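PDB 3DLJ: beta-Ala-His dipeptidase from Homo sapiens, which hydrolyses Xaa-His dipeptides, above all carnosine and anserine, as a secreted metallopeptidase that binds two zinc ions per subunit. Local coordinates for residues L269-D275 / Q367-H371; L355-V361 / M389-P395; M228-K232 / D253-L257. All coordinates share one frame; numbering follows the deposited sequence.

How the contacts relate
All three contacts belong to the domain of this M20 peptidase that is built on the antiparallel strands 216-232, 324-331, 346-355 and 384-397, the lid or dimerisation domain of the family. Along the chain contact 3 closes before contact 1 opens, whereas the segments of contacts 1 and 2 alternate. Helix 361-377 ties them together: contact 1 lies on it, contact 2 holds the turn leading into it, and Leu257 of contact 3 packs on it. Contacts 1 and 2, centres about 13 Å apart, touch through Ile273 and Met359; contacts 2 and 3, centres about 22 Å apart, meet at Thr390 and Met228. Contact 2 is nearest the catalytic side: the Leu393 side chain is about 12 Å from a bound zinc ion.

Contact 1. Residues L269-D275 / Q367-H371; sequences LVPGIYD and QVTRH
Val270 is the wedge of this contact, its two methyls divided between neighbouring turns of the helix segment 367-371. With CG1 anti to the backbone N (chi1 173°), that methyl of Val270 reaches the carbonyl O of Gln367 at 3.6 Å and lies 4.1 Å from CG2 of Val368; this buried packing is the tight part. CG2 of Val270 faces CD2 of His371, whose imidazole receives the CA of Val270 over one face in a CH-pi contact, 4.3 Å from CA to ring centroid and 16° off the normal. CD of Pro271 comes within 3.5 Å of ND1 of His371, and NE2 of the histidine is hydrogen-bonded to Ser260, which restrains the ring's rotation. Loop 269-275 folds into two overlapping turns, type II (Val270 to Ile273) and type I (Gly272 to Asp275), against helix 361-377. Alongside the turns lies the extended Gln367 side chain, its NE2 3.3 Å from CA of Gly272, where a CB would collide with the amide and jam against the carbonyl O of Pro271. At the looser rim a water donates to Pro271 O and Gln367 O, 2.8 Å from the latter. Separately, Asp275 OD2 at the far end stays 4.2 Å from Gln367 NE2.

Contact 2. Residues L355-V361 / M389-P395; sequences LVPHMNV and MTLGLHP
Val361 lays its CG2 methyl over the centre of the His394 imidazole, 3.6 Å from the ring centroid and 11° off the normal, a CH-pi contact made squarely on one face. The ring's edge is turned to the backbone of the turn, with Met359 O 3.7 Å from ND1 of His394 and Asn360 CA also near the ring plane. The other Val361 methyl, CG1, is anti to the backbone N (chi1 175°), which directs it along the strand to Met389, whose CE stands 3.6 Å away at the end of a chain bent at chi3. CG1 of Val361 also rests on the CA of Gly392 at 3.8 Å; any CB on that residue would run into the methyl. At the other end two proline rings pass antiparallel to one another, CD of Pro357 lying 3.7 Å from CG of Pro395, and CD1 of Leu355 meets the carbonyl O of Leu393. The turn is braced from within by Met359 N bonding to Val356 O at 2.8 Å, and it includes a cis peptide between Pro357 and His358. Asn360 is the N-cap of helix 361-377, OD1 accepting from Ala363 N. The contact thus joins the connection from strand 346-355 to that helix with strand 384-397, from which Leu393 points away to Pro430, while His394 also touches Lys433, both of helix 430-438.

Contact 3. Residues M228-K232 / D253-L257; sequences MVEVK and DLVAL
Val229 and Val231, two residues apart on strand 228-232, both turn toward helix 253-257, and apolar packing carries most of the contact. CD1 of Leu257 sits over the groove between the two valines, 3.7 Å from CG2 of Val231, which it meets tip to tip, and 3.8 Å from CG1 of Val229. Leu254 packs next to Leu257: its CG is anti to the backbone N (chi1 -180°), and the chain carries CD1 down to the strand, 4.1 Å from CB of Val229, while its own CB lies 4.2 Å from CG2 of Val231. CG1 of Val231 packs across CB of Asp253 at 3.8 Å. With alanine at Val231, CD1 of Leu257 would probably be left with Val229 alone, CB of Asp253 would lose its methyl partner, and a gap would open beneath the helix. A second kind of contact sets apolar carbon against a polar atom, CD1 of Leu254 sitting 3.6 Å from the backbone O of Val229. Charged and polar bonds make up the third group, and they reach beyond the two segments: buried Asp253 forms a salt bridge through OD1 to Arg379, while OD2 accepts from Asn383 and Ser381, an arrangement likely to stabilise the ionised carboxylate. The two axes approach to 9.1 Å and run roughly antiparallel at 151°. Helices 250-258 and 361-377 pack on one face of the antiparallel sheet, a two-layer alpha/beta arrangement in which strand 228-232 pairs with strands 346-355 and 384-397, and Leu257 continues the apolar layer onto Leu372 and Val375 of helix 361-377.

Contact 1. Residues L269-D275 / Q367-H371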
# COMPACT_ATOMS: atom_id res chain seq x y z
N LEU A 269 -7.12 19.26 -15.44
CA LEU A 269 -7.70 19.92 -16.60
C LEU A 269 -8.66 19.06 -17.44
O LEU A 269 -9.25 19.57 -18.40
CB LEU A 269 -6.57 20.50 -17.48
CG LEU A 269 -5.71 21.62 -16.85
CD1 LEU A 269 -4.51 22.03 -17.73
CD2 LEU A 269 -6.57 22.87 -16.53
N VAL A 270 -8.82 17.79 -17.10
CA VAL A 270 -9.80 16.92 -17.77
C VAL A 270 -11.20 17.44 -17.46
O VAL A 270 -11.57 17.52 -16.29
CB VAL A 270 -9.64 15.43 -17.29
CG1 VAL A 270 -10.76 14.55 -17.85
CG2 VAL A 270 -8.23 14.90 -17.64
N PRO A 271 -11.98 17.83 -18.50
CA PRO A 271 -13.36 18.28 -18.22
C PRO A 271 -14.26 17.20 -17.58
O PRO A 271 -14.19 16.02 -17.97
CB PRO A 271 -13.90 18.72 -19.59
CG PRO A 271 -12.63 19.01 -20.43
CD PRO A 271 -11.63 17.97 -19.94
N GLY A 272 -15.07 17.62 -16.60
CA GLY A 272 -15.95 16.72 -15.86
C GLY A 272 -15.39 16.17 -14.56
O GLY A 272 -16.13 15.73 -13.71
N ILE A 273 -14.07 16.19 -14.38
CA ILE A 273 -13.44 15.53 -13.22
C ILE A 273 -13.92 15.98 -11.82
O ILE A 273 -13.89 15.18 -10.88
CB ILE A 273 -11.88 15.53 -13.34
CG1 ILE A 273 -11.42 14.37 -14.23
CG2 ILE A 273 -11.21 15.28 -11.98
CD1 ILE A 273 -11.33 13.02 -13.51
N TYR A 274 -14.40 17.21 -11.68
CA TYR A 274 -14.82 17.72 -10.36
C TYR A 274 -16.33 17.69 -10.16
O TYR A 274 -16.82 17.97 -9.08
CB TYR A 274 -14.26 19.13 -10.10
CG TYR A 274 -12.76 19.14 -9.98
CD1 TYR A 274 -11.97 19.50 -11.06
CD2 TYR A 274 -12.14 18.74 -8.80
CE1 TYR A 274 -10.58 19.48 -10.98
CE2 TYR A 274 -10.74 18.73 -8.70
CZ TYR A 274 -9.97 19.11 -9.80
OH TYR A 274 -8.59 19.08 -9.73
N ASP A 275 -17.05 17.32 -11.21
CA ASP A 275 -18.50 17.30 -11.19
C ASP A 275 -19.11 16.63 -9.97
O ASP A 275 -20.04 17.17 -9.37
CB ASP A 275 -19.02 16.64 -12.46
CG ASP A 275 -18.83 17.50 -13.68
OD1 ASP A 275 -18.39 18.68 -13.58
OD2 ASP A 275 -19.15 16.97 -14.76
N GLN A 367 -14.33 10.34 -19.39
CA GLN A 367 -13.84 11.73 -19.44
C GLN A 367 -12.38 11.85 -19.85
O GLN A 367 -12.05 12.67 -20.70
CB GLN A 367 -14.08 12.44 -18.11
CG GLN A 367 -15.56 12.64 -17.85
CD GLN A 367 -15.89 12.95 -16.39
OE1 GLN A 367 -15.16 12.58 -15.46
NE2 GLN A 367 -17.00 13.60 -16.19
N VAL A 368 -11.51 11.04 -19.26
CA VAL A 368 -10.07 11.08 -19.58
C VAL A 368 -9.82 10.69 -21.03
O VAL A 368 -9.02 11.32 -21.73
CB VAL A 368 -9.23 10.20 -18.62
CG1 VAL A 368 -7.78 10.19 -19.02
CG2 VAL A 368 -9.39 10.70 -17.18
N THR A 369 -10.55 9.68 -21.49
CA THR A 369 -10.39 9.19 -22.85
C THR A 369 -10.79 10.27 -23.83
O THR A 369 -9.97 10.61 -24.68
CB THR A 369 -11.16 7.88 -23.06
OG1 THR A 369 -10.71 6.96 -22.07
CG2 THR A 369 -10.87 7.30 -24.44
N ARG A 370 -11.99 10.83 -23.66
CA ARG A 370 -12.50 11.91 -24.52
C ARG A 370 -11.58 13.10 -24.55
O ARG A 370 -11.32 13.66 -25.62
CB ARG A 370 -13.89 12.37 -24.07
CG ARG A 370 -15.05 11.57 -24.64
N HIS A 371 -11.09 13.49 -23.38
CA HIS A 371 -10.15 14.58 -23.29
C HIS A 371 -8.92 14.30 -24.15
O HIS A 371 -8.54 15.13 -24.99
CB HIS A 371 -9.80 14.87 -21.83
CG HIS A 371 -8.67 15.84 -21.67
ND1 HIS A 371 -8.82 17.20 -21.83
CD2 HIS A 371 -7.36 15.64 -21.39
CE1 HIS A 371 -7.66 17.79 -21.64
NE2 HIS A 371 -6.76 16.87 -21.37
O HOH W 1 -13.36 15.10 -20.87

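Contact 2. Residues L355-V361 / M389-P395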
# COMPACT_ATOMS: atom_id res chain seq x y z
N LEU A 355 -9.11 8.82 -6.66
CA LEU A 355 -10.52 9.12 -6.68
C LEU A 355 -11.07 9.29 -5.28
O LEU A 355 -10.59 8.66 -4.34
CB LEU A 355 -11.29 8.05 -7.44
CG LEU A 355 -10.74 7.61 -8.80
CD1 LEU A 355 -11.67 6.54 -9.41
CD2 LEU A 355 -10.64 8.77 -9.74
N VAL A 356 -12.06 10.17 -5.14
CA VAL A 356 -12.68 10.48 -3.87
C VAL A 356 -14.22 10.46 -4.05
O VAL A 356 -14.71 10.53 -5.18
CB VAL A 356 -12.21 11.86 -3.32
CG1 VAL A 356 -10.70 11.88 -3.14
CG2 VAL A 356 -12.67 13.01 -4.24
N PRO A 357 -14.97 10.31 -2.96
CA PRO A 357 -16.43 10.49 -3.02
C PRO A 357 -16.82 11.84 -3.65
O PRO A 357 -16.22 12.85 -3.31
CB PRO A 357 -16.85 10.45 -1.55
CG PRO A 357 -15.78 9.71 -0.85
CD PRO A 357 -14.51 9.91 -1.61
N HIS A 358 -17.80 11.86 -4.56
CA HIS A 358 -18.52 10.68 -5.05
C HIS A 358 -18.20 10.31 -6.50
O HIS A 358 -19.11 10.06 -7.28
CB HIS A 358 -20.03 10.89 -4.91
CG HIS A 358 -20.56 10.53 -3.56
ND1 HIS A 358 -21.60 11.21 -2.96
CD2 HIS A 358 -20.17 9.57 -2.68
CE1 HIS A 358 -21.84 10.67 -1.77
NE2 HIS A 358 -20.98 9.68 -1.58
N MET A 359 -16.92 10.25 -6.86
CA MET A 359 -16.53 10.02 -8.26
C MET A 359 -16.82 8.60 -8.80
O MET A 359 -16.51 7.60 -8.17
CB MET A 359 -15.04 10.38 -8.47
CG MET A 359 -14.67 11.82 -8.06
SD MET A 359 -12.89 12.16 -8.04
CE MET A 359 -12.57 12.39 -9.80
N ASN A 360 -17.38 8.54 -10.00
CA ASN A 360 -17.58 7.28 -10.72
C ASN A 360 -16.38 6.87 -11.63
O ASN A 360 -15.99 7.62 -12.53
CB ASN A 360 -18.86 7.36 -11.55
CG ASN A 360 -19.23 6.03 -12.19
OD1 ASN A 360 -18.96 5.81 -13.37
ND2 ASN A 360 -19.83 5.14 -11.40
N VAL A 361 -15.84 5.68 -11.38
CA VAL A 361 -14.75 5.10 -12.19
C VAL A 361 -15.05 5.09 -13.70
O VAL A 361 -14.20 5.46 -14.52
CB VAL A 361 -14.39 3.66 -11.71
CG1 VAL A 361 -13.36 3.03 -12.61
CG2 VAL A 361 -13.85 3.67 -10.29
N MET A 389 -7.51 2.44 -19.50
CA MET A 389 -7.55 2.46 -18.05
C MET A 389 -7.41 1.03 -17.56
O MET A 389 -8.28 0.19 -17.75
CB MET A 389 -8.82 3.10 -17.53
CG MET A 389 -8.74 3.43 -16.05
SD MET A 389 -10.32 3.92 -15.38
CE MET A 389 -11.14 2.32 -15.30
N THR A 390 -6.27 0.76 -16.94
CA THR A 390 -5.87 -0.60 -16.65
C THR A 390 -6.31 -0.96 -15.25
O THR A 390 -6.42 -2.14 -14.91
CB THR A 390 -4.33 -0.78 -16.84
OG1 THR A 390 -3.63 0.33 -16.26
CG2 THR A 390 -3.97 -0.81 -18.35
N LEU A 391 -6.60 0.05 -14.44
CA LEU A 391 -6.94 -0.15 -13.04
C LEU A 391 -7.91 0.95 -12.62
O LEU A 391 -7.68 2.12 -12.92
CB LEU A 391 -5.66 -0.10 -12.23
CG LEU A 391 -5.57 0.12 -10.74
CD1 LEU A 391 -6.43 -0.86 -10.05
CD2 LEU A 391 -4.11 -0.11 -10.36
N GLY A 392 -9.00 0.55 -11.95
CA GLY A 392 -10.06 1.46 -11.56
C GLY A 392 -10.76 1.02 -10.29
O GLY A 392 -11.55 0.09 -10.29
N LEU A 393 -10.44 1.67 -9.18
CA LEU A 393 -10.97 1.26 -7.88
C LEU A 393 -11.67 2.41 -7.20
O LEU A 393 -11.18 3.54 -7.20
CB LEU A 393 -9.86 0.71 -6.99
CG LEU A 393 -8.88 -0.32 -7.58
CD1 LEU A 393 -7.87 -0.73 -6.55
CD2 LEU A 393 -9.55 -1.58 -8.19
N HIS A 394 -12.81 2.12 -6.61
CA HIS A 394 -13.55 3.09 -5.83
C HIS A 394 -12.89 3.32 -4.47
O HIS A 394 -12.15 2.47 -3.98
CB HIS A 394 -15.01 2.65 -5.67
CG HIS A 394 -15.83 2.82 -6.91
ND1 HIS A 394 -16.34 4.04 -7.30
CD2 HIS A 394 -16.22 1.92 -7.85
CE1 HIS A 394 -17.02 3.89 -8.43
NE2 HIS A 394 -16.96 2.61 -8.78
N PRO A 395 -13.12 4.50 -3.87
CA PRO A 395 -12.63 4.75 -2.51
C PRO A 395 -13.35 3.92 -1.45
O PRO A 395 -14.43 3.39 -1.69
CB PRO A 395 -12.89 6.25 -2.30
CG PRO A 395 -13.86 6.62 -3.28
CD PRO A 395 -13.82 5.68 -4.43

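Contact 3. Residues M228-K232 / D253-L257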
# COMPACT_ATOMS: atom_id res chain seq x y z
N MET A 228 -2.80 4.25 -19.24
CA MET A 228 -1.69 4.08 -20.13
C MET A 228 -2.09 4.74 -21.42
O MET A 228 -3.18 4.50 -21.92
CB MET A 228 -1.44 2.59 -20.33
CG MET A 228 -1.01 1.89 -19.03
SD MET A 228 -0.33 0.27 -19.42
CE MET A 228 0.11 -0.25 -17.79
N VAL A 229 -1.21 5.58 -21.97
CA VAL A 229 -1.47 6.26 -23.22
C VAL A 229 -0.38 5.90 -24.22
O VAL A 229 0.73 6.43 -24.14
CB VAL A 229 -1.51 7.81 -23.05
CG1 VAL A 229 -1.88 8.53 -24.38
CG2 VAL A 229 -2.45 8.22 -21.94
N GLU A 230 -0.72 5.02 -25.16
CA GLU A 230 0.20 4.61 -26.20
C GLU A 230 0.10 5.50 -27.44
O GLU A 230 -0.99 5.73 -27.97
CB GLU A 230 -0.01 3.13 -26.55
CG GLU A 230 1.06 2.53 -27.47
CD GLU A 230 0.66 1.15 -28.04
OE1 GLU A 230 -0.29 1.06 -28.82
OE2 GLU A 230 1.33 0.15 -27.71
N VAL A 231 1.23 6.04 -27.87
CA VAL A 231 1.32 6.68 -29.17
C VAL A 231 2.31 5.89 -30.04
O VAL A 231 3.46 5.70 -29.67
CB VAL A 231 1.70 8.21 -29.10
CG1 VAL A 231 1.57 8.83 -30.47
CG2 VAL A 231 0.82 8.97 -28.11
N LYS A 232 1.85 5.44 -31.20
CA LYS A 232 2.63 4.54 -32.05
C LYS A 232 2.73 5.05 -33.48
O LYS A 232 1.72 5.34 -34.11
CB LYS A 232 2.04 3.13 -32.03
CG LYS A 232 2.75 2.20 -32.99
CD LYS A 232 2.20 0.80 -33.02
CE LYS A 232 2.58 0.13 -34.36
NZ LYS A 232 2.69 -1.35 -34.24
N ASP A 253 3.85 13.98 -29.56
CA ASP A 253 2.43 13.74 -29.30
C ASP A 253 2.17 13.37 -27.82
O ASP A 253 1.31 13.95 -27.17
CB ASP A 253 1.89 12.62 -30.22
CG ASP A 253 1.78 13.03 -31.70
OD1 ASP A 253 1.75 14.25 -31.99
OD2 ASP A 253 1.71 12.12 -32.58
N LEU A 254 2.94 12.42 -27.28
CA LEU A 254 2.75 11.98 -25.90
C LEU A 254 2.99 13.08 -24.89
O LEU A 254 2.18 13.26 -23.97
CB LEU A 254 3.61 10.73 -25.59
CG LEU A 254 3.53 10.14 -24.17
CD1 LEU A 254 2.07 9.71 -23.82
CD2 LEU A 254 4.50 8.97 -23.97
N VAL A 255 4.06 13.84 -25.08
CA VAL A 255 4.36 14.97 -24.21
C VAL A 255 3.25 16.04 -24.22
O VAL A 255 2.95 16.65 -23.18
CB VAL A 255 5.77 15.57 -24.54
CG1 VAL A 255 5.94 16.92 -23.91
CG2 VAL A 255 6.88 14.60 -24.09
N ALA A 256 2.66 16.27 -25.38
CA ALA A 256 1.52 17.17 -25.48
C ALA A 256 0.28 16.58 -24.79
O ALA A 256 -0.47 17.29 -24.14
CB ALA A 256 1.23 17.51 -26.93
N LEU A 257 0.05 15.27 -24.95
CA LEU A 257 -1.03 14.58 -24.23
C LEU A 257 -0.88 14.64 -22.72
O LEU A 257 -1.80 15.03 -22.02
CB LEU A 257 -1.14 13.12 -24.68
CG LEU A 257 -1.67 12.98 -26.11
CD1 LEU A 257 -1.41 11.59 -26.62
CD2 LEU A 257 -3.16 13.34 -26.17